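Local coordinates for PpBBE-like 1 D396N (Physcomitrella patens subsp. patens, PDB 6EO5), which is a bi-covalently flavinylated, FAD-dependent cellobiose oxidase of the berberine bridge enzyme-like family, here in a single-site variant form, at residues L235-L247 and P341-M355. Numbering follows the deposited sequence.
Sequences LFKNFKSFQSWGL and PGLSDAGINAMINAM
Gln-243 reaches from helix 235-246 to the backbone of Leu-343, just ahead of helix 345-355, and grips it twice with its amide. Gln-243 NE2 gives a nearly straight bond to Leu-343 O (3.1 Å, 173°), which lies in the plane of the Gln-243 amide; in return OE1 accepts from Leu-343 N. The chain, extended beyond CG, carries the amide to this level, and Tyr-391 OH also bonds OE1, so the buried group is fixed in its rotation. With Gln-243 cut back to an alanine, Leu-343 N and O would probably lose both mates and a gap is likely to open beside Gly-342 and Ile-348. Ile-348 enters as a knob among Phe-236, Phe-239, Lys-240 and Gln-243. Its branches divide the work: CG2 packs on Phe-236 CD2, while Ile-348 CD1 lies at the edge of the Phe-239 ring, 3.8 Å from Phe-239 CD2. One face of that ring carries Met-351 CE, 3.9 Å from the ring centroid and almost on its normal; the bend at the last torsion of Met-351 brings the methyl there, with SD farther off in a Met-aromatic contact. Phe-236 is the reciprocal knob, set among Asp-345, Ile-348, Asn-349 and Ile-352. Its ring lies nearly parallel to the Asn-349 amide (planes 9° apart) and meets Asp-345 O at its edge. Nearby, Lys-240 NZ forms a salt bridge with the syn side of Asp-345 OD1 (3.1 Å). At the C-terminal end of helix 345-355, Met-355 CE meets Leu-235 CD1 at 3.8 Å. Strand 253-259 is touched by Phe-239 and Met-355, and helix 405-420 by Met-351. Reciprocal knobs-into-holes packing thus joins two helices, whose N-to-C directions are 131° apart, beside the seven-stranded antiparallel sheet of the α/β substrate domain characteristic of berberine bridge enzyme-like members of the VAO family.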
ATOM      1  N   LEU A 235     -10.512 -25.360   5.335  1.00 57.89           N
ATOM      2  CA  LEU A 235     -10.288 -23.926   5.528  1.00 56.67           C
ATOM      3  C   LEU A 235     -10.175 -23.562   7.008  1.00 54.88           C
ATOM      4  O   LEU A 235      -9.295 -22.789   7.401  1.00 55.53           O
ATOM      5  CB  LEU A 235     -11.411 -23.122   4.869  1.00 51.65           C
ATOM      6  CG  LEU A 235     -11.454 -23.154   3.349  1.00 54.82           C
ATOM      7  CD1 LEU A 235     -12.713 -22.471   2.842  1.00 53.76           C
ATOM      8  CD2 LEU A 235     -10.197 -22.503   2.772  1.00 52.17           C
ATOM      9  N   PHE A 236     -11.074 -24.082   7.841  1.00 55.99           N
ATOM     10  CA  PHE A 236     -10.991 -23.798   9.267  1.00 54.85           C
ATOM     11  C   PHE A 236      -9.673 -24.299   9.835  1.00 60.85           C
ATOM     12  O   PHE A 236      -8.968 -23.574  10.552  1.00 56.68           O
ATOM     13  CB  PHE A 236     -12.160 -24.439  10.012  1.00 54.83           C
ATOM     14  CG  PHE A 236     -12.115 -24.206  11.490  1.00 58.94           C
ATOM     15  CD1 PHE A 236     -11.399 -25.058  12.324  1.00 58.14           C
ATOM     16  CD2 PHE A 236     -12.762 -23.117  12.049  1.00 57.32           C
ATOM     17  CE1 PHE A 236     -11.333 -24.826  13.680  1.00 57.73           C
ATOM     18  CE2 PHE A 236     -12.701 -22.883  13.414  1.00 57.64           C
ATOM     19  CZ  PHE A 236     -11.989 -23.739  14.227  1.00 58.84           C
ATOM     20  N   LYS A 237      -9.335 -25.555   9.528  1.00 61.57           N
ATOM     21  CA  LYS A 237      -8.122 -26.155  10.062  1.00 54.41           C
ATOM     22  C   LYS A 237      -6.892 -25.364   9.634  1.00 57.60           C
ATOM     23  O   LYS A 237      -6.018 -25.061  10.458  1.00 60.52           O
ATOM     24  CB  LYS A 237      -8.040 -27.614   9.606  1.00 59.40           C
ATOM     25  CG  LYS A 237      -7.052 -28.479  10.376  1.00 62.57           C
ATOM     26  CD  LYS A 237      -7.010 -29.897   9.820  1.00 63.23           C
ATOM     27  CE  LYS A 237      -5.885 -30.700  10.459  1.00 68.81           C
ATOM     28  NZ  LYS A 237      -6.102 -30.874  11.922  1.00 76.97           N
ATOM     29  N   ASN A 238      -6.812 -25.003   8.345  1.00 53.99           N
ATOM     30  CA  ASN A 238      -5.632 -24.282   7.873  1.00 55.40           C
ATOM     31  C   ASN A 238      -5.546 -22.896   8.500  1.00 56.12           C
ATOM     32  O   ASN A 238      -4.469 -22.482   8.946  1.00 59.69           O
ATOM     33  CB  ASN A 238      -5.626 -24.177   6.346  1.00 56.91           C
ATOM     34  CG  ASN A 238      -5.558 -25.527   5.661  1.00 58.81           C
ATOM     35  OD1 ASN A 238      -5.384 -26.551   6.309  1.00 63.78           O
ATOM     36  ND2 ASN A 238      -5.690 -25.532   4.341  1.00 55.32           N
ATOM     37  N   PHE A 239      -6.664 -22.165   8.562  1.00 56.89           N
ATOM     38  CA  PHE A 239      -6.607 -20.820   9.128  1.00 54.97           C
ATOM     39  C   PHE A 239      -6.259 -20.857  10.611  1.00 55.64           C
ATOM     40  O   PHE A 239      -5.440 -20.054  11.076  1.00 56.40           O
ATOM     41  CB  PHE A 239      -7.922 -20.056   8.917  1.00 50.65           C
ATOM     42  CG  PHE A 239      -7.800 -18.613   9.294  1.00 49.99           C
ATOM     43  CD1 PHE A 239      -7.183 -17.718   8.432  1.00 50.88           C
ATOM     44  CD2 PHE A 239      -8.196 -18.167  10.543  1.00 53.57           C
ATOM     45  CE1 PHE A 239      -7.005 -16.399   8.781  1.00 48.63           C
ATOM     46  CE2 PHE A 239      -8.025 -16.833  10.905  1.00 53.22           C
ATOM     47  CZ  PHE A 239      -7.425 -15.950  10.015  1.00 51.73           C
ATOM     48  N   LYS A 240      -6.867 -21.779  11.371  1.00 56.02           N
ATOM     49  CA  LYS A 240      -6.535 -21.895  12.789  1.00 56.47           C
ATOM     50  C   LYS A 240      -5.054 -22.194  12.985  1.00 55.96           C
ATOM     51  O   LYS A 240      -4.404 -21.613  13.863  1.00 55.84           O
ATOM     52  CB  LYS A 240      -7.388 -22.977  13.447  1.00 53.94           C
ATOM     53  CG  LYS A 240      -7.263 -23.041  14.957  1.00 51.37           C
ATOM     54  CD  LYS A 240      -8.357 -23.937  15.530  1.00 60.00           C
ATOM     55  CE  LYS A 240      -8.143 -24.229  17.008  1.00 57.15           C
ATOM     56  NZ  LYS A 240      -7.648 -22.995  17.660  1.00 69.97           N
ATOM     57  N   SER A 241      -4.497 -23.081  12.159  1.00 58.40           N
ATOM     58  CA  SER A 241      -3.080 -23.398  12.271  1.00 56.26           C
ATOM     59  C   SER A 241      -2.210 -22.197  11.926  1.00 56.40           C
ATOM     60  O   SER A 241      -1.157 -21.992  12.542  1.00 57.01           O
ATOM     61  CB  SER A 241      -2.732 -24.575  11.377  1.00 54.93           C
ATOM     62  OG  SER A 241      -1.356 -24.840  11.498  1.00 55.80           O
ATOM     63  N   PHE A 242      -2.632 -21.400  10.939  1.00 55.65           N
ATOM     64  CA  PHE A 242      -1.932 -20.155  10.624  1.00 53.60           C
ATOM     65  C   PHE A 242      -1.898 -19.219  11.829  1.00 55.90           C
ATOM     66  O   PHE A 242      -0.840 -18.678  12.175  1.00 54.28           O
ATOM     67  CB  PHE A 242      -2.593 -19.487   9.415  1.00 52.78           C
ATOM     68  CG  PHE A 242      -2.221 -18.037   9.226  1.00 51.87           C
ATOM     69  CD1 PHE A 242      -0.920 -17.672   8.872  1.00 52.07           C
ATOM     70  CD2 PHE A 242      -3.186 -17.038   9.371  1.00 51.82           C
ATOM     71  CE1 PHE A 242      -0.577 -16.333   8.685  1.00 48.42           C
ATOM     72  CE2 PHE A 242      -2.862 -15.696   9.188  1.00 50.61           C
ATOM     73  CZ  PHE A 242      -1.545 -15.342   8.842  1.00 50.74           C
ATOM     74  N   GLN A 243      -3.051 -19.030  12.492  1.00 58.76           N
ATOM     75  CA  GLN A 243      -3.128 -18.166  13.673  1.00 54.65           C
ATOM     76  C   GLN A 243      -2.217 -18.652  14.794  1.00 58.61           C
ATOM     77  O   GLN A 243      -1.485 -17.862  15.401  1.00 58.32           O
ATOM     78  CB  GLN A 243      -4.560 -18.093  14.185  1.00 55.22           C
ATOM     79  CG  GLN A 243      -5.412 -17.060  13.511  1.00 59.31           C
ATOM     80  CD  GLN A 243      -6.640 -16.710  14.334  1.00 60.42           C
ATOM     81  OE1 GLN A 243      -7.240 -15.655  14.147  1.00 62.41           O
ATOM     82  NE2 GLN A 243      -7.024 -17.605  15.246  1.00 61.40           N
ATOM     83  N   SER A 244      -2.284 -19.947  15.119  1.00 57.22           N
ATOM     84  CA  SER A 244      -1.442 -20.487  16.182  1.00 56.11           C
ATOM     85  C   SER A 244       0.026 -20.303  15.852  1.00 54.66           C
ATOM     86  O   SER A 244       0.802 -19.821  16.680  1.00 59.63           O
ATOM     87  CB  SER A 244      -1.747 -21.962  16.399  1.00 57.22           C
ATOM     88  OG  SER A 244      -3.134 -22.150  16.552  1.00 68.57           O
ATOM     89  N   TRP A 245       0.416 -20.680  14.631  1.00 54.95           N
ATOM     90  CA  TRP A 245       1.797 -20.537  14.186  1.00 55.43           C
ATOM     91  C   TRP A 245       2.233 -19.074  14.172  1.00 59.46           C
ATOM     92  O   TRP A 245       3.364 -18.749  14.574  1.00 55.22           O
ATOM     93  CB  TRP A 245       1.941 -21.157  12.795  1.00 54.68           C
ATOM     94  CG  TRP A 245       3.258 -20.872  12.096  1.00 57.36           C
ATOM     95  CD1 TRP A 245       4.448 -21.491  12.317  1.00 55.82           C
ATOM     96  CD2 TRP A 245       3.496 -19.913  11.044  1.00 57.88           C
ATOM     97  NE1 TRP A 245       5.412 -20.979  11.485  1.00 56.12           N
ATOM     98  CE2 TRP A 245       4.856 -20.010  10.693  1.00 54.54           C
ATOM     99  CE3 TRP A 245       2.691 -18.985  10.369  1.00 53.76           C
ATOM    100  CZ2 TRP A 245       5.432 -19.220   9.693  1.00 52.62           C
ATOM    101  CZ3 TRP A 245       3.270 -18.195   9.380  1.00 53.41           C
ATOM    102  CH2 TRP A 245       4.623 -18.318   9.054  1.00 53.83           C
ATOM    103  N   GLY A 246       1.342 -18.180  13.705  1.00 56.32           N
ATOM    104  CA  GLY A 246       1.704 -16.783  13.515  1.00 53.98           C
ATOM    105  C   GLY A 246       2.109 -16.078  14.791  1.00 56.41           C
ATOM    106  O   GLY A 246       2.951 -15.171  14.761  1.00 55.23           O
ATOM    107  N   LEU A 247       1.538 -16.491  15.927  1.00 53.36           N
ATOM    108  CA  LEU A 247       1.873 -15.894  17.216  1.00 53.96           C
ATOM    109  C   LEU A 247       3.358 -15.987  17.557  1.00 59.31           C
ATOM    110  O   LEU A 247       3.824 -15.216  18.401  1.00 59.55           O
ATOM    111  CB  LEU A 247       1.056 -16.555  18.325  1.00 53.08           C
ATOM    112  CG  LEU A 247      -0.400 -16.079  18.366  1.00 59.74           C
ATOM    113  CD1 LEU A 247      -1.324 -17.042  19.098  1.00 55.85           C
ATOM    114  CD2 LEU A 247      -0.457 -14.693  18.991  1.00 57.35           C
ATOM    115  N   PRO A 341      -4.827 -13.170  20.450  1.00 59.11           N
ATOM    116  CA  PRO A 341      -4.257 -14.299  19.714  1.00 58.05           C
ATOM    117  C   PRO A 341      -5.016 -14.603  18.441  1.00 57.59           C
ATOM    118  O   PRO A 341      -4.817 -15.671  17.866  1.00 64.60           O
ATOM    119  CB  PRO A 341      -4.400 -15.450  20.704  1.00 56.56           C
ATOM    120  CG  PRO A 341      -5.687 -15.138  21.414  1.00 53.32           C
ATOM    121  CD  PRO A 341      -5.801 -13.621  21.463  1.00 53.76           C
ATOM    122  N   GLY A 342      -5.886 -13.688  18.017  1.00 55.72           N
ATOM    123  CA  GLY A 342      -6.592 -13.866  16.765  1.00 53.83           C
ATOM    124  C   GLY A 342      -8.085 -14.043  16.935  1.00 56.31           C
ATOM    125  O   GLY A 342      -8.661 -13.724  17.982  1.00 58.53           O
ATOM    126  N   LEU A 343      -8.733 -14.535  15.890  1.00 55.29           N
ATOM    127  CA  LEU A 343     -10.149 -14.831  15.990  1.00 55.84           C
ATOM    128  C   LEU A 343     -10.362 -16.063  16.860  1.00 54.23           C
ATOM    129  O   LEU A 343      -9.627 -17.047  16.764  1.00 56.94           O
ATOM    130  CB  LEU A 343     -10.750 -15.044  14.597  1.00 54.56           C
ATOM    131  CG  LEU A 343     -10.632 -13.874  13.613  1.00 54.79           C
ATOM    132  CD1 LEU A 343     -11.127 -14.272  12.240  1.00 54.53           C
ATOM    133  CD2 LEU A 343     -11.377 -12.657  14.125  1.00 49.59           C
ATOM    134  N   SER A 344     -11.365 -15.994  17.723  1.00 53.68           N
ATOM    135  CA  SER A 344     -11.884 -17.170  18.405  1.00 53.13           C
ATOM    136  C   SER A 344     -12.250 -18.237  17.389  1.00 55.93           C
ATOM    137  O   SER A 344     -12.328 -17.951  16.191  1.00 56.45           O
ATOM    138  CB  SER A 344     -13.114 -16.805  19.244  1.00 53.63           C
ATOM    139  OG  SER A 344     -14.203 -16.392  18.423  1.00 57.26           O
ATOM    140  N   ASP A 345     -12.475 -19.473  17.838  1.00 60.94           N
ATOM    141  CA  ASP A 345     -12.905 -20.496  16.890  1.00 57.28           C
ATOM    142  C   ASP A 345     -14.261 -20.137  16.296  1.00 60.20           C
ATOM    143  O   ASP A 345     -14.507 -20.355  15.102  1.00 60.87           O
ATOM    144  CB  ASP A 345     -12.949 -21.872  17.553  1.00 52.01           C
ATOM    145  CG  ASP A 345     -11.547 -22.455  17.803  1.00 66.98           C
ATOM    146  OD1 ASP A 345     -10.527 -21.894  17.316  1.00 62.79           O
ATOM    147  OD2 ASP A 345     -11.465 -23.500  18.487  1.00 70.23           O
ATOM    148  N   ALA A 346     -15.147 -19.559  17.111  1.00 57.19           N
ATOM    149  CA  ALA A 346     -16.444 -19.126  16.606  1.00 54.01           C
ATOM    150  C   ALA A 346     -16.280 -18.052  15.537  1.00 57.75           C
ATOM    151  O   ALA A 346     -16.986 -18.063  14.522  1.00 54.18           O
ATOM    152  CB  ALA A 346     -17.300 -18.609  17.762  1.00 51.55           C
ATOM    153  N   GLY A 347     -15.348 -17.113  15.754  1.00 58.49           N
ATOM    154  CA  GLY A 347     -15.069 -16.100  14.750  1.00 52.92           C
ATOM    155  C   GLY A 347     -14.538 -16.672  13.447  1.00 53.41           C
ATOM    156  O   GLY A 347     -14.894 -16.199  12.366  1.00 53.17           O
ATOM    157  N   ILE A 348     -13.674 -17.688  13.522  1.00 52.66           N
ATOM    158  CA  ILE A 348     -13.135 -18.269  12.293  1.00 53.62           C
ATOM    159  C   ILE A 348     -14.252 -18.898  11.462  1.00 55.00           C
ATOM    160  O   ILE A 348     -14.294 -18.734  10.237  1.00 56.85           O
ATOM    161  CB  ILE A 348     -12.013 -19.279  12.607  1.00 55.93           C
ATOM    162  CG1 ILE A 348     -10.842 -18.582  13.299  1.00 53.66           C
ATOM    163  CG2 ILE A 348     -11.523 -19.953  11.336  1.00 50.46           C
ATOM    164  CD1 ILE A 348      -9.748 -19.511  13.723  1.00 55.15           C
ATOM    165  N   ASN A 349     -15.184 -19.606  12.110  1.00 55.34           N
ATOM    166  CA  ASN A 349     -16.312 -20.182  11.377  1.00 57.13           C
ATOM    167  C   ASN A 349     -17.239 -19.109  10.823  1.00 55.26           C
ATOM    168  O   ASN A 349     -17.750 -19.246   9.705  1.00 55.37           O
ATOM    169  CB  ASN A 349     -17.110 -21.130  12.261  1.00 55.77           C
ATOM    170  CG  ASN A 349     -16.391 -22.421  12.500  1.00 67.23           C
ATOM    171  OD1 ASN A 349     -16.206 -23.234  11.586  1.00 74.86           O
ATOM    172  ND2 ASN A 349     -15.973 -22.630  13.737  1.00 71.66           N
ATOM    173  N   ALA A 350     -17.494 -18.056  11.599  1.00 50.90           N
ATOM    174  CA  ALA A 350     -18.365 -16.987  11.122  1.00 54.72           C
ATOM    175  C   ALA A 350     -17.762 -16.313   9.898  1.00 54.81           C
ATOM    176  O   ALA A 350     -18.476 -15.977   8.945  1.00 54.15           O
ATOM    177  CB  ALA A 350     -18.618 -15.973  12.240  1.00 51.60           C
ATOM    178  N   MET A 351     -16.442 -16.140   9.904  1.00 50.66           N
ATOM    179  CA  MET A 351     -15.742 -15.555   8.773  1.00 51.74           C
ATOM    180  C   MET A 351     -15.868 -16.434   7.534  1.00 57.26           C
ATOM    181  O   MET A 351     -16.218 -15.948   6.451  1.00 55.64           O
ATOM    182  CB  MET A 351     -14.276 -15.342   9.143  1.00 50.87           C
ATOM    183  CG  MET A 351     -13.442 -14.762   8.049  1.00 47.86           C
ATOM    184  SD  MET A 351     -11.746 -14.600   8.602  1.00 58.53           S
ATOM    185  CE  MET A 351     -11.233 -16.320   8.650  1.00 52.74           C
ATOM    186  N   ILE A 352     -15.600 -17.740   7.676  1.00 57.93           N
ATOM    187  CA  ILE A 352     -15.660 -18.640   6.528  1.00 53.37           C
ATOM    188  C   ILE A 352     -17.095 -18.805   6.049  1.00 55.82           C
ATOM    189  O   ILE A 352     -17.359 -18.824   4.840  1.00 59.33           O
ATOM    190  CB  ILE A 352     -15.010 -19.995   6.865  1.00 57.21           C
ATOM    191  CG1 ILE A 352     -13.558 -19.794   7.317  1.00 55.70           C
ATOM    192  CG2 ILE A 352     -15.081 -20.947   5.669  1.00 49.89           C
ATOM    193  CD1 ILE A 352     -12.905 -21.039   7.876  1.00 52.81           C
ATOM    194  N   ASN A 353     -18.052 -18.902   6.973  1.00 56.43           N
ATOM    195  CA  ASN A 353     -19.442 -19.001   6.534  1.00 58.26           C
ATOM    196  C   ASN A 353     -19.852 -17.756   5.758  1.00 62.38           C
ATOM    197  O   ASN A 353     -20.462 -17.855   4.685  1.00 62.62           O
ATOM    198  CB  ASN A 353     -20.368 -19.233   7.726  1.00 62.18           C
ATOM    199  CG  ASN A 353     -20.168 -20.591   8.352  1.00 67.46           C
ATOM    200  OD1 ASN A 353     -19.591 -21.491   7.739  1.00 70.46           O
ATOM    201  ND2 ASN A 353     -20.642 -20.750   9.583  1.00 70.19           N
ATOM    202  N   ALA A 354     -19.505 -16.572   6.283  1.00 60.48           N
ATOM    203  CA  ALA A 354     -19.778 -15.328   5.571  1.00 52.47           C
ATOM    204  C   ALA A 354     -19.090 -15.302   4.213  1.00 55.83           C
ATOM    205  O   ALA A 354     -19.698 -14.904   3.212  1.00 58.06           O
ATOM    206  CB  ALA A 354     -19.338 -14.134   6.415  1.00 52.18           C
ATOM    207  N   MET A 355     -17.822 -15.719   4.153  1.00 52.59           N
ATOM    208  CA  MET A 355     -17.142 -15.791   2.865  1.00 55.77           C
ATOM    209  C   MET A 355     -17.889 -16.709   1.901  1.00 58.33           C
ATOM    210  O   MET A 355     -18.030 -16.396   0.714  1.00 57.97           O
ATOM    211  CB  MET A 355     -15.689 -16.261   3.041  1.00 53.24           C
ATOM    212  CG  MET A 355     -14.961 -16.493   1.720  1.00 53.49           C
ATOM    213  SD  MET A 355     -13.262 -17.090   1.834  1.00 61.48           S
ATOM    214  CE  MET A 355     -13.535 -18.797   2.288  1.00 62.85           C
TER